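Local coordinates for DUF115 domain-containing protein (Magnetospirillum magneticum AMB-1, PDB 5MU5) that is probably a Maf-family glycosyltransferase that modifies flagellin with sugar and takes part in forming the bacterial flagellum, at residues A[366-371]-A[377-382]; A[321-326]-A[387-392]; A[17-22]-A[28-33]; A[171-174]-A[179-182]. One frame throughout, in Å; residues are numbered along the deposited sequence.

Followed from the N terminus, the four contacts fall into two pairs far apart in the chain. Interaction 3 closes the short turn between helices 9-22 and 24-32, and interaction 4 later closes the loop between helix 166-171 and strand 180-183. The two touch, helix 9-22 bonding the turn at 171-174 and E21 making a salt bridge with R174, which ties the first helix to the edge of the four-stranded parallel sheet. In the MptE-like region interaction 2 closes a much longer loop, inside which interaction 1 is nested; they meet through Y367 and R369, at the ends of strands of one large sheet. Centres of interactions 2 and 3 lie about 46 Å apart.

Interaction 1: residues A[366-371]-A[377-382]; sequences YYFRPA and LFSPGI
The ring of F368, just past strand 363-367, lies against the chain at the point where helix 373-378 gives out, and CH-pi contacts carry most of the meeting. Two carbons stand over one ring face, both offset toward the rim: P380 CD is 3.8 Å from the centroid of the F368 ring and 23° off its normal, while S379 CA is 4.0 Å from that centroid. The phenyl gets there by turning CG beside the backbone N (chi1 -70°), and the proline crosses it at about a right angle. Apolar contact continues at the ring's CE2 atom, with F368 CE2 4.0 Å from F378 CB. The F378 ring packs instead on M256 of helix 242-257 and F537 of helix 534-541. The nearby side-chain hydrogen bond is local to 377-382: the backbone N of G381 donates to S379 OG at 3.1 Å with an N-H...O angle of 159°, an ST turn that shapes the exit from the helix. Because S379 CA and P380 CD are both bonded to nitrogen, their hydrogens are probably slightly positive and suited to the pi cloud, implying that shape and weak polarisation, rather than directed polar bonds, join the two segments.

Interaction 2: residues A[321-326]-A[387-392]; sequences MLLENG and DDSGPT
Where strand 319-322 of the large, mostly parallel sheet ends, L323 reaches across to the loop leading into helix 393-404, a joining of loops at the C-terminal end of a strand, as in many alpha/beta folds. Its isobutyl group meets mostly backbone. With chi1 at 175°, CG lies anti to the backbone N and heads for the loop, and chi2 near 64° sets the two methyls against it. L323 CD1 stands 3.7 Å from S389 O. The other branch makes the closer and more numerous contacts: L323 CD2 is 3.3 Å from P391 O, 3.6 Å from T392 C and 4.0 Å from G390 CA. P391, after a cis peptide bond, and T392 present main chain to the leucine, while S389 turns its side chain toward it. The polar ends are engaged elsewhere, S389 OG with the hydroxyl of Y367 and T392 OG1 with that of T472; a sulfate ion, probably from the crystallisation liquor, lies about 5 Å from the T392 side chain. T392 occupies the N-cap position of helix 393-404; the leucine packs against T396 of that helix, while P391, on the loop, rests on helix 467-482.

Interaction 3: residues A[17-22]-A[28-33]; sequences EAFLEL and ERLRVH
F19 and L30 both turn their CG atoms beside the backbone N (chi1 -82° and -75°), and these matching rotations carry a leucine methyl over the flat of the phenyl ring. L30 CD1 sits almost above the middle of the F19 ring, 3.7 Å from its centroid and 14° off the normal, a CH-pi contact with a whole ring face. Its nearest ring atoms include F19 CG, again at 3.7 Å. The two side chains meet at a slant, and the F19 ring also meets W166 edge-to-face. L30 in turn packs on F154 and Y158 of helix 154-160, so the pair is buried beneath neighbouring helices.

The next residue, L20, reaches the start of 28-33. Its CD2 methyl comes 3.6 Å from the backbone N of E28, and 4.0 Å separates L20 CD2 from E28 OE1. Helices 9-22 and 24-32 follow each other almost without a break and run in roughly opposite directions here, so the arrangement is an alpha-alpha hairpin of the N-terminal region, with F19 and L30 on its inner side and L20 and E28 at its more exposed flank.

The carboxylate of E28 is held in a salt bridge by R31 of the same helix, approached side-on. R31 NH2 bonds E28 OE2 at 2.8 Å through the syn lone pair, and R31 NE reaches that same oxygen at 3.1 Å, from above the carboxylate plane; a weak bond from R31 NE to E28 OE1 measures 3.4 Å. Both donors to OE2 keep it close to the guanidinium plane.

Interaction 4: residues A[171-174]-A[179-182]; sequences ETRR and RLNI
Residues R173 and R179 bring their CA atoms within 5.9 Å across the loop, the first of them in a type I turn from E171 to R174 that is closed by the backbone bond from R174 N to E171 O. Within the turn, T172 CB lies over one face of the R179 guanidinium, 3.8 Å above the plane and offset toward the rim. T172 CG2 comes 3.7 Å from R179 NH2, and the two side chains cross at about a right angle. A water joins the same pair, bonded to T172 OG1 at 2.9 Å and to R179 O at 2.6 Å; T172 OG1 is also bonded to L169 O. R173, bent at chi3 (60°), lays its CG 3.7 Å from L180 CB and turns the guanidinium edge so that NH1 meets L180 O at 2.6 Å. The N-H...O angle of 129° makes that bond weak, whereas NE donates to L22 O. R174, the last residue of the turn, makes a salt bridge to E171 OE2 through NE and NH2. Strand 180-183 is an edge strand of the four-stranded parallel sheet within this chain, paired with 146-150; R179 NE bonds A145 O, just ahead of that strand. Helix 9-22 covers the turn through L22, and L180 packs on L170 of helix 166-171.

Interaction 1: residues A[366-371]-A[377-382]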
loop_
_atom_site.group_PDB
_atom_site.type_symbol
_atom_site.label_atom_id
_atom_site.label_comp_id
_atom_site.label_asym_id
_atom_site.label_seq_id
_atom_site.Cartn_x
_atom_site.Cartn_y
_atom_site.Cartn_z
ATOM N N TYR A 366 12.644 -20.747 2.214
ATOM C CA TYR A 366 12.152 -19.483 1.718
ATOM C C TYR A 366 10.630 -19.428 1.727
ATOM O O TYR A 366 9.976 -20.416 1.479
ATOM C CB TYR A 366 12.599 -19.245 0.270
ATOM C CG TYR A 366 14.071 -19.084 0.117
ATOM C CD1 TYR A 366 14.727 -18.032 0.709
ATOM C CD2 TYR A 366 14.813 -20.008 -0.616
ATOM C CE1 TYR A 366 16.082 -17.892 0.579
ATOM C CE2 TYR A 366 16.172 -19.888 -0.743
ATOM C CZ TYR A 366 16.798 -18.827 -0.156
ATOM O OH TYR A 366 18.148 -18.708 -0.282
ATOM N N TYR A 367 10.077 -18.253 1.988
ATOM C CA TYR A 367 8.668 -18.015 1.720
ATOM C C TYR A 367 8.656 -16.904 0.664
ATOM O O TYR A 367 9.653 -16.187 0.478
ATOM C CB TYR A 367 7.914 -17.627 2.976
ATOM C CG TYR A 367 8.185 -16.227 3.449
ATOM C CD1 TYR A 367 9.241 -15.948 4.273
ATOM C CD2 TYR A 367 7.373 -15.177 3.046
ATOM C CE1 TYR A 367 9.495 -14.640 4.691
ATOM C CE2 TYR A 367 7.608 -13.884 3.461
ATOM C CZ TYR A 367 8.670 -13.619 4.275
ATOM O OH TYR A 367 8.868 -12.322 4.689
ATOM N N PHE A 368 7.547 -16.783 -0.042
ATOM C CA PHE A 368 7.442 -15.806 -1.107
ATOM C C PHE A 368 6.747 -14.554 -0.643
ATOM O O PHE A 368 5.583 -14.562 -0.253
ATOM C CB PHE A 368 6.807 -16.426 -2.347
ATOM C CG PHE A 368 7.711 -17.390 -2.988
ATOM C CD1 PHE A 368 7.762 -18.686 -2.544
ATOM C CD2 PHE A 368 8.624 -16.964 -3.935
ATOM C CE1 PHE A 368 8.669 -19.568 -3.073
ATOM C CE2 PHE A 368 9.521 -17.849 -4.499
ATOM C CZ PHE A 368 9.545 -19.154 -4.061
ATOM N N ARG A 369 7.510 -13.469 -0.653
ATOM C CA ARG A 369 6.989 -12.208 -0.222
ATOM C C ARG A 369 6.142 -11.567 -1.332
ATOM O O ARG A 369 6.630 -11.340 -2.421
ATOM C CB ARG A 369 8.114 -11.288 0.212
ATOM C CG ARG A 369 7.537 -10.216 1.068
ATOM C CD ARG A 369 8.531 -9.209 1.548
ATOM N NE ARG A 369 7.803 -8.304 2.433
ATOM C CZ ARG A 369 8.345 -7.280 3.064
ATOM N NH1 ARG A 369 9.634 -7.037 2.917
ATOM N NH2 ARG A 369 7.594 -6.508 3.845
ATOM N N PRO A 370 4.869 -11.281 -1.043
ATOM C CA PRO A 370 3.967 -10.808 -2.085
ATOM C C PRO A 370 4.195 -9.364 -2.542
ATOM O O PRO A 370 5.026 -8.654 -1.981
ATOM C CB PRO A 370 2.574 -10.977 -1.448
ATOM C CG PRO A 370 2.803 -10.958 0.022
ATOM C CD PRO A 370 4.191 -11.472 0.254
ATOM N N ALA A 371 3.488 -8.964 -3.597
ATOM C CA ALA A 371 3.482 -7.569 -4.052
ATOM C C ALA A 371 4.840 -7.070 -4.562
ATOM O O ALA A 371 5.231 -5.928 -4.317
ATOM C CB ALA A 371 2.955 -6.652 -2.933
ATOM N N LEU A 377 7.064 -13.471 -10.569
ATOM C CA LEU A 377 7.899 -14.255 -11.447
ATOM C C LEU A 377 8.170 -15.651 -10.854
ATOM O O LEU A 377 8.011 -16.663 -11.541
ATOM C CB LEU A 377 9.187 -13.487 -11.735
ATOM C CG LEU A 377 9.889 -13.808 -13.057
ATOM C CD1 LEU A 377 11.078 -12.874 -13.261
ATOM C CD2 LEU A 377 10.348 -15.260 -13.096
ATOM N N PHE A 378 8.505 -15.695 -9.564
ATOM C CA PHE A 378 9.005 -16.915 -8.920
ATOM C C PHE A 378 8.089 -17.687 -7.968
ATOM O O PHE A 378 8.386 -18.840 -7.647
ATOM C CB PHE A 378 10.303 -16.591 -8.177
ATOM C CG PHE A 378 11.465 -16.329 -9.080
ATOM C CD1 PHE A 378 11.984 -17.343 -9.860
ATOM C CD2 PHE A 378 12.069 -15.085 -9.118
ATOM C CE1 PHE A 378 13.064 -17.114 -10.692
ATOM C CE2 PHE A 378 13.149 -14.849 -9.951
ATOM C CZ PHE A 378 13.644 -15.866 -10.740
ATOM N N SER A 379 7.019 -17.075 -7.475
ATOM C CA SER A 379 6.123 -17.783 -6.563
ATOM C C SER A 379 5.454 -18.939 -7.265
ATOM O O SER A 379 4.943 -18.764 -8.360
ATOM C CB SER A 379 5.030 -16.880 -6.031
ATOM O OG SER A 379 4.214 -17.580 -5.110
ATOM N N PRO A 380 5.471 -20.124 -6.644
ATOM C CA PRO A 380 4.734 -21.234 -7.201
ATOM C C PRO A 380 3.295 -21.261 -6.705
ATOM O O PRO A 380 2.588 -22.200 -7.001
ATOM C CB PRO A 380 5.514 -22.466 -6.707
ATOM C CG PRO A 380 6.166 -22.023 -5.448
ATOM C CD PRO A 380 6.289 -20.522 -5.484
ATOM N N GLY A 381 2.864 -20.254 -5.951
ATOM C CA GLY A 381 1.486 -20.179 -5.489
ATOM C C GLY A 381 1.302 -19.491 -4.146
ATOM O O GLY A 381 2.232 -19.363 -3.340
ATOM N N ILE A 382 0.065 -19.091 -3.897
ATOM C CA ILE A 382 -0.297 -18.368 -2.695
ATOM C C ILE A 382 -0.021 -19.152 -1.409
ATOM O O ILE A 382 0.342 -18.563 -0.392
ATOM C CB ILE A 382 -1.773 -17.897 -2.770
ATOM C CG1 ILE A 382 -2.091 -16.873 -1.677
ATOM C CG2 ILE A 382 -2.740 -19.075 -2.705
ATOM C CD1 ILE A 382 -1.375 -15.545 -1.838
#

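Interaction 2: residues A[321-326]-A[387-392]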
loop_
_atom_site.group_PDB
_atom_site.type_symbol
_atom_site.label_atom_id
_atom_site.label_comp_id
_atom_site.label_asym_id
_atom_site.label_seq_id
_atom_site.Cartn_x
_atom_site.Cartn_y
_atom_site.Cartn_z
ATOM N N MET A 321 15.063 -15.988 11.538
ATOM C CA MET A 321 14.219 -15.294 10.567
ATOM C C MET A 321 14.944 -14.111 9.962
ATOM O O MET A 321 15.687 -13.384 10.663
ATOM C CB MET A 321 12.941 -14.791 11.207
ATOM C CG MET A 321 12.187 -15.808 12.029
ATOM S SD MET A 321 11.518 -17.190 11.110
ATOM C CE MET A 321 10.608 -16.297 9.834
ATOM N N LEU A 322 14.737 -13.930 8.659
ATOM C CA LEU A 322 15.256 -12.773 7.963
ATOM C C LEU A 322 14.207 -12.283 6.976
ATOM O O LEU A 322 13.718 -13.068 6.155
ATOM C CB LEU A 322 16.541 -13.111 7.233
ATOM C CG LEU A 322 17.290 -11.918 6.658
ATOM C CD1 LEU A 322 17.750 -10.964 7.759
ATOM C CD2 LEU A 322 18.476 -12.394 5.818
ATOM N N LEU A 323 13.887 -10.989 7.050
ATOM C CA LEU A 323 12.907 -10.356 6.157
ATOM C C LEU A 323 13.591 -9.515 5.085
ATOM O O LEU A 323 13.302 -9.660 3.913
ATOM C CB LEU A 323 11.967 -9.459 6.961
ATOM C CG LEU A 323 10.933 -8.599 6.201
ATOM C CD1 LEU A 323 9.943 -9.482 5.472
ATOM C CD2 LEU A 323 10.194 -7.663 7.151
ATOM N N GLU A 324 14.500 -8.647 5.512
ATOM C CA GLU A 324 15.106 -7.653 4.635
ATOM C C GLU A 324 16.019 -8.187 3.552
ATOM O O GLU A 324 16.812 -9.106 3.760
ATOM C CB GLU A 324 15.962 -6.666 5.434
ATOM C CG GLU A 324 15.255 -5.792 6.457
ATOM C CD GLU A 324 16.194 -4.699 7.000
ATOM O OE1 GLU A 324 16.571 -3.790 6.211
ATOM O OE2 GLU A 324 16.561 -4.737 8.207
ATOM N N ASN A 325 15.913 -7.546 2.398
ATOM C CA ASN A 325 16.847 -7.718 1.310
ATOM C C ASN A 325 18.082 -6.854 1.622
ATOM O O ASN A 325 18.030 -5.984 2.469
ATOM C CB ASN A 325 16.191 -7.238 -0.004
ATOM C CG ASN A 325 17.212 -6.968 -1.104
ATOM O OD1 ASN A 325 17.619 -5.810 -1.312
ATOM N ND2 ASN A 325 17.674 -8.037 -1.773
ATOM N N GLY A 326 19.193 -7.080 0.943
ATOM C CA GLY A 326 20.322 -6.164 1.088
ATOM C C GLY A 326 21.558 -6.687 1.781
ATOM O O GLY A 326 21.509 -7.593 2.609
ATOM N N ASP A 387 1.189 -13.688 4.885
ATOM C CA ASP A 387 0.552 -12.405 5.097
ATOM C C ASP A 387 1.152 -11.810 6.359
ATOM O O ASP A 387 1.548 -12.549 7.280
ATOM C CB ASP A 387 -0.942 -12.588 5.354
ATOM C CG ASP A 387 -1.694 -13.059 4.136
ATOM O OD1 ASP A 387 -1.240 -12.781 3.005
ATOM O OD2 ASP A 387 -2.756 -13.702 4.316
ATOM N N ASP A 388 1.184 -10.479 6.419
ATOM C CA ASP A 388 1.693 -9.761 7.578
ATOM C C ASP A 388 3.094 -10.225 7.949
ATOM O O ASP A 388 3.437 -10.293 9.122
ATOM C CB ASP A 388 0.722 -9.881 8.773
ATOM C CG ASP A 388 -0.635 -9.189 8.513
ATOM O OD1 ASP A 388 -0.639 -8.005 8.070
ATOM O OD2 ASP A 388 -1.696 -9.817 8.769
ATOM N N SER A 389 3.904 -10.545 6.943
ATOM C CA SER A 389 5.287 -10.943 7.186
ATOM C C SER A 389 6.133 -9.720 7.471
ATOM O O SER A 389 7.259 -9.867 7.960
ATOM C CB SER A 389 5.895 -11.765 6.034
ATOM O OG SER A 389 6.044 -11.013 4.857
ATOM N N GLY A 390 5.589 -8.533 7.165
ATOM C CA GLY A 390 6.234 -7.241 7.464
ATOM C C GLY A 390 5.385 -6.441 8.438
ATOM O O GLY A 390 4.287 -6.890 8.807
ATOM N N PRO A 391 5.820 -5.219 8.784
ATOM C CA PRO A 391 6.969 -4.508 8.239
ATOM C C PRO A 391 8.343 -4.910 8.776
ATOM O O PRO A 391 9.344 -4.600 8.140
ATOM C CB PRO A 391 6.678 -3.041 8.604
ATOM C CG PRO A 391 5.819 -3.113 9.823
ATOM C CD PRO A 391 4.971 -4.323 9.606
ATOM N N THR A 392 8.410 -5.565 9.923
ATOM C CA THR A 392 9.701 -5.989 10.479
ATOM C C THR A 392 9.779 -7.528 10.707
ATOM O O THR A 392 8.774 -8.275 10.591
ATOM C CB THR A 392 9.984 -5.240 11.775
ATOM O OG1 THR A 392 8.957 -5.550 12.722
ATOM C CG2 THR A 392 9.968 -3.739 11.508
#

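Interaction 3: residues A[17-22]-A[28-33]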
loop_
_atom_site.group_PDB
_atom_site.type_symbol
_atom_site.label_atom_id
_atom_site.label_comp_id
_atom_site.label_asym_id
_atom_site.label_seq_id
_atom_site.Cartn_x
_atom_site.Cartn_y
_atom_site.Cartn_z
ATOM N N GLU A 17 -33.270 4.424 -15.052
ATOM C CA GLU A 17 -32.815 3.516 -16.108
ATOM C C GLU A 17 -31.283 3.489 -16.202
ATOM O O GLU A 17 -30.681 2.427 -16.303
ATOM C CB GLU A 17 -33.422 3.915 -17.461
ATOM C CG GLU A 17 -34.921 3.662 -17.572
ATOM C CD GLU A 17 -35.578 4.331 -18.783
ATOM O OE1 GLU A 17 -34.972 5.231 -19.408
ATOM O OE2 GLU A 17 -36.725 3.960 -19.111
ATOM N N ALA A 18 -30.670 4.670 -16.163
ATOM C CA ALA A 18 -29.218 4.799 -16.268
ATOM C C ALA A 18 -28.509 4.094 -15.111
ATOM O O ALA A 18 -27.549 3.376 -15.330
ATOM C CB ALA A 18 -28.817 6.261 -16.325
ATOM N N PHE A 19 -28.982 4.296 -13.883
ATOM C CA PHE A 19 -28.438 3.539 -12.752
ATOM C C PHE A 19 -28.590 2.035 -12.965
ATOM O O PHE A 19 -27.632 1.297 -12.786
ATOM C CB PHE A 19 -29.079 3.948 -11.429
ATOM C CG PHE A 19 -28.483 5.195 -10.829
ATOM C CD1 PHE A 19 -27.323 5.125 -10.066
ATOM C CD2 PHE A 19 -29.062 6.419 -11.031
ATOM C CE1 PHE A 19 -26.763 6.264 -9.523
ATOM C CE2 PHE A 19 -28.514 7.561 -10.480
ATOM C CZ PHE A 19 -27.370 7.488 -9.720
ATOM N N LEU A 20 -29.772 1.581 -13.374
ATOM C CA LEU A 20 -29.979 0.142 -13.565
ATOM C C LEU A 20 -29.077 -0.441 -14.639
ATOM O O LEU A 20 -28.703 -1.604 -14.567
ATOM C CB LEU A 20 -31.425 -0.155 -13.898
ATOM C CG LEU A 20 -32.372 0.010 -12.713
ATOM C CD1 LEU A 20 -33.821 0.114 -13.180
ATOM C CD2 LEU A 20 -32.195 -1.141 -11.747
ATOM N N GLU A 21 -28.724 0.380 -15.616
ATOM C CA GLU A 21 -27.855 -0.029 -16.704
ATOM C C GLU A 21 -26.359 0.045 -16.342
ATOM O O GLU A 21 -25.597 -0.873 -16.612
ATOM C CB GLU A 21 -28.124 0.875 -17.919
ATOM C CG GLU A 21 -27.287 0.549 -19.149
ATOM C CD GLU A 21 -27.492 1.534 -20.285
ATOM O OE1 GLU A 21 -28.371 2.416 -20.196
ATOM O OE2 GLU A 21 -26.775 1.401 -21.290
ATOM N N LEU A 22 -25.945 1.149 -15.738
ATOM C CA LEU A 22 -24.528 1.428 -15.529
ATOM C C LEU A 22 -24.011 1.315 -14.102
ATOM O O LEU A 22 -22.802 1.352 -13.912
ATOM C CB LEU A 22 -24.230 2.823 -16.074
ATOM C CG LEU A 22 -24.437 2.906 -17.595
ATOM C CD1 LEU A 22 -24.837 4.309 -18.042
ATOM C CD2 LEU A 22 -23.182 2.431 -18.311
ATOM N N GLU A 28 -30.807 -0.923 -8.426
ATOM C CA GLU A 28 -31.802 -1.823 -7.855
ATOM C C GLU A 28 -32.267 -1.278 -6.501
ATOM O O GLU A 28 -33.443 -1.292 -6.169
ATOM C CB GLU A 28 -31.270 -3.254 -7.747
ATOM C CG GLU A 28 -32.320 -4.287 -7.352
ATOM C CD GLU A 28 -33.611 -4.220 -8.175
ATOM O OE1 GLU A 28 -33.538 -4.094 -9.417
ATOM O OE2 GLU A 28 -34.709 -4.305 -7.575
ATOM N N ARG A 29 -31.337 -0.730 -5.757
ATOM C CA ARG A 29 -31.654 -0.153 -4.480
ATOM C C ARG A 29 -32.532 1.099 -4.641
ATOM O O ARG A 29 -33.516 1.276 -3.928
ATOM C CB ARG A 29 -30.349 0.160 -3.758
ATOM C CG ARG A 29 -30.571 0.606 -2.343
ATOM C CD ARG A 29 -29.274 0.835 -1.624
ATOM N NE ARG A 29 -29.551 1.488 -0.348
ATOM C CZ ARG A 29 -28.611 1.921 0.485
ATOM N NH1 ARG A 29 -27.322 1.766 0.189
ATOM N NH2 ARG A 29 -28.976 2.502 1.621
ATOM N N LEU A 30 -32.183 1.967 -5.579
ATOM C CA LEU A 30 -33.037 3.112 -5.888
ATOM C C LEU A 30 -34.460 2.724 -6.309
ATOM O O LEU A 30 -35.423 3.410 -5.948
ATOM C CB LEU A 30 -32.417 3.951 -7.003
ATOM C CG LEU A 30 -31.228 4.790 -6.544
ATOM C CD1 LEU A 30 -30.419 5.293 -7.729
ATOM C CD2 LEU A 30 -31.711 5.960 -5.684
ATOM N N ARG A 31 -34.594 1.638 -7.071
ATOM C CA ARG A 31 -35.891 1.220 -7.589
ATOM C C ARG A 31 -36.871 0.895 -6.460
ATOM O O ARG A 31 -38.028 1.243 -6.546
ATOM C CB ARG A 31 -35.739 -0.016 -8.505
ATOM C CG ARG A 31 -36.942 -0.323 -9.375
ATOM C CD ARG A 31 -36.779 -1.595 -10.225
ATOM N NE ARG A 31 -36.693 -2.762 -9.349
ATOM C CZ ARG A 31 -37.720 -3.493 -8.943
ATOM N NH1 ARG A 31 -38.952 -3.266 -9.394
ATOM N NH2 ARG A 31 -37.498 -4.486 -8.102
ATOM N N VAL A 32 -36.403 0.225 -5.403
ATOM C CA VAL A 32 -37.299 -0.223 -4.322
ATOM C C VAL A 32 -37.278 0.666 -3.080
ATOM O O VAL A 32 -37.955 0.367 -2.116
ATOM C CB VAL A 32 -37.003 -1.692 -3.891
ATOM C CG1 VAL A 32 -37.239 -2.649 -5.048
ATOM C CG2 VAL A 32 -35.584 -1.853 -3.353
ATOM N N HIS A 33 -36.510 1.750 -3.090
ATOM C CA HIS A 33 -36.369 2.583 -1.896
ATOM C C HIS A 33 -37.649 3.367 -1.626
ATOM O O HIS A 33 -38.284 3.860 -2.551
ATOM C CB HIS A 33 -35.180 3.533 -2.044
ATOM C CG HIS A 33 -34.927 4.379 -0.839
ATOM N ND1 HIS A 33 -34.392 3.873 0.330
ATOM C CD2 HIS A 33 -35.117 5.703 -0.626
ATOM C CE1 HIS A 33 -34.282 4.850 1.216
ATOM N NE2 HIS A 33 -34.712 5.971 0.660
#

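Interaction 4: residues A[171-174]-A[179-182]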
loop_
_atom_site.group_PDB
_atom_site.type_symbol
_atom_site.label_atom_id
_atom_site.label_comp_id
_atom_site.label_asym_id
_atom_site.label_seq_id
_atom_site.Cartn_x
_atom_site.Cartn_y
_atom_site.Cartn_z
ATOM N N GLU A 171 -22.595 7.404 -17.548
ATOM C CA GLU A 171 -22.004 7.016 -18.822
ATOM C C GLU A 171 -20.476 6.871 -18.749
ATOM O O GLU A 171 -19.910 6.102 -19.500
ATOM C CB GLU A 171 -22.382 8.039 -19.906
ATOM C CG GLU A 171 -22.287 7.512 -21.322
ATOM C CD GLU A 171 -23.161 6.287 -21.531
ATOM O OE1 GLU A 171 -24.340 6.294 -21.104
ATOM O OE2 GLU A 171 -22.661 5.313 -22.112
ATOM N N THR A 172 -19.820 7.609 -17.844
ATOM C CA THR A 172 -18.351 7.505 -17.644
ATOM C C THR A 172 -17.899 6.162 -17.074
ATOM O O THR A 172 -16.710 5.832 -17.141
ATOM C CB THR A 172 -17.816 8.615 -16.714
ATOM O OG1 THR A 172 -18.443 8.540 -15.424
ATOM C CG2 THR A 172 -18.080 10.007 -17.310
ATOM N N ARG A 173 -18.827 5.397 -16.503
ATOM C CA ARG A 173 -18.536 4.054 -15.999
ATOM C C ARG A 173 -18.540 2.993 -17.066
ATOM O O ARG A 173 -18.117 1.876 -16.796
ATOM C CB ARG A 173 -19.576 3.630 -14.964
ATOM C CG ARG A 173 -19.485 4.419 -13.684
ATOM C CD ARG A 173 -20.644 4.091 -12.792
ATOM N NE ARG A 173 -20.662 2.678 -12.451
ATOM C CZ ARG A 173 -20.042 2.143 -11.412
ATOM N NH1 ARG A 173 -19.326 2.889 -10.588
ATOM N NH2 ARG A 173 -20.147 0.851 -11.194
ATOM N N ARG A 174 -19.038 3.309 -18.265
ATOM C CA ARG A 174 -19.143 2.304 -19.303
ATOM C C ARG A 174 -17.838 1.554 -19.562
ATOM O O ARG A 174 -17.814 0.340 -19.479
ATOM C CB ARG A 174 -19.648 2.899 -20.608
ATOM C CG ARG A 174 -19.942 1.827 -21.644
ATOM C CD ARG A 174 -20.614 2.403 -22.880
ATOM N NE ARG A 174 -21.935 2.946 -22.574
ATOM C CZ ARG A 174 -23.029 2.210 -22.349
ATOM N NH1 ARG A 174 -22.986 0.881 -22.385
ATOM N NH2 ARG A 174 -24.178 2.806 -22.084
ATOM N N ARG A 179 -14.359 5.111 -12.557
ATOM C CA ARG A 179 -14.372 6.580 -12.725
ATOM C C ARG A 179 -15.511 7.318 -11.996
ATOM O O ARG A 179 -15.447 8.542 -11.854
ATOM C CB ARG A 179 -14.389 6.951 -14.199
ATOM C CG ARG A 179 -13.082 6.635 -14.897
ATOM C CD ARG A 179 -13.173 6.987 -16.364
ATOM N NE ARG A 179 -13.649 8.346 -16.468
ATOM C CZ ARG A 179 -13.959 8.959 -17.591
ATOM N NH1 ARG A 179 -13.828 8.363 -18.752
ATOM N NH2 ARG A 179 -14.400 10.194 -17.533
ATOM N N LEU A 180 -16.552 6.603 -11.567
ATOM C CA LEU A 180 -17.627 7.207 -10.789
ATOM C C LEU A 180 -17.927 6.305 -9.624
ATOM O O LEU A 180 -18.240 5.135 -9.808
ATOM C CB LEU A 180 -18.898 7.373 -11.595
ATOM C CG LEU A 180 -20.088 7.968 -10.842
ATOM C CD1 LEU A 180 -19.890 9.435 -10.571
ATOM C CD2 LEU A 180 -21.360 7.775 -11.661
ATOM N N ASN A 181 -17.835 6.860 -8.430
ATOM C CA ASN A 181 -18.093 6.130 -7.202
ATOM C C ASN A 181 -19.109 6.902 -6.390
ATOM O O ASN A 181 -19.004 8.117 -6.268
ATOM C CB ASN A 181 -16.804 6.013 -6.392
ATOM C CG ASN A 181 -15.774 5.159 -7.080
ATOM O OD1 ASN A 181 -15.866 3.943 -7.064
ATOM N ND2 ASN A 181 -14.803 5.789 -7.713
ATOM N N ILE A 182 -20.114 6.206 -5.877
ATOM C CA ILE A 182 -21.076 6.812 -4.977
ATOM C C ILE A 182 -20.969 6.033 -3.692
ATOM O O ILE A 182 -21.171 4.844 -3.676
ATOM C CB ILE A 182 -22.485 6.758 -5.539
ATOM C CG1 ILE A 182 -22.522 7.579 -6.841
ATOM C CG2 ILE A 182 -23.480 7.293 -4.513
ATOM C CD1 ILE A 182 -23.840 7.510 -7.570
HETATM O O HOH W 1 -16.437 9.986 -13.816
#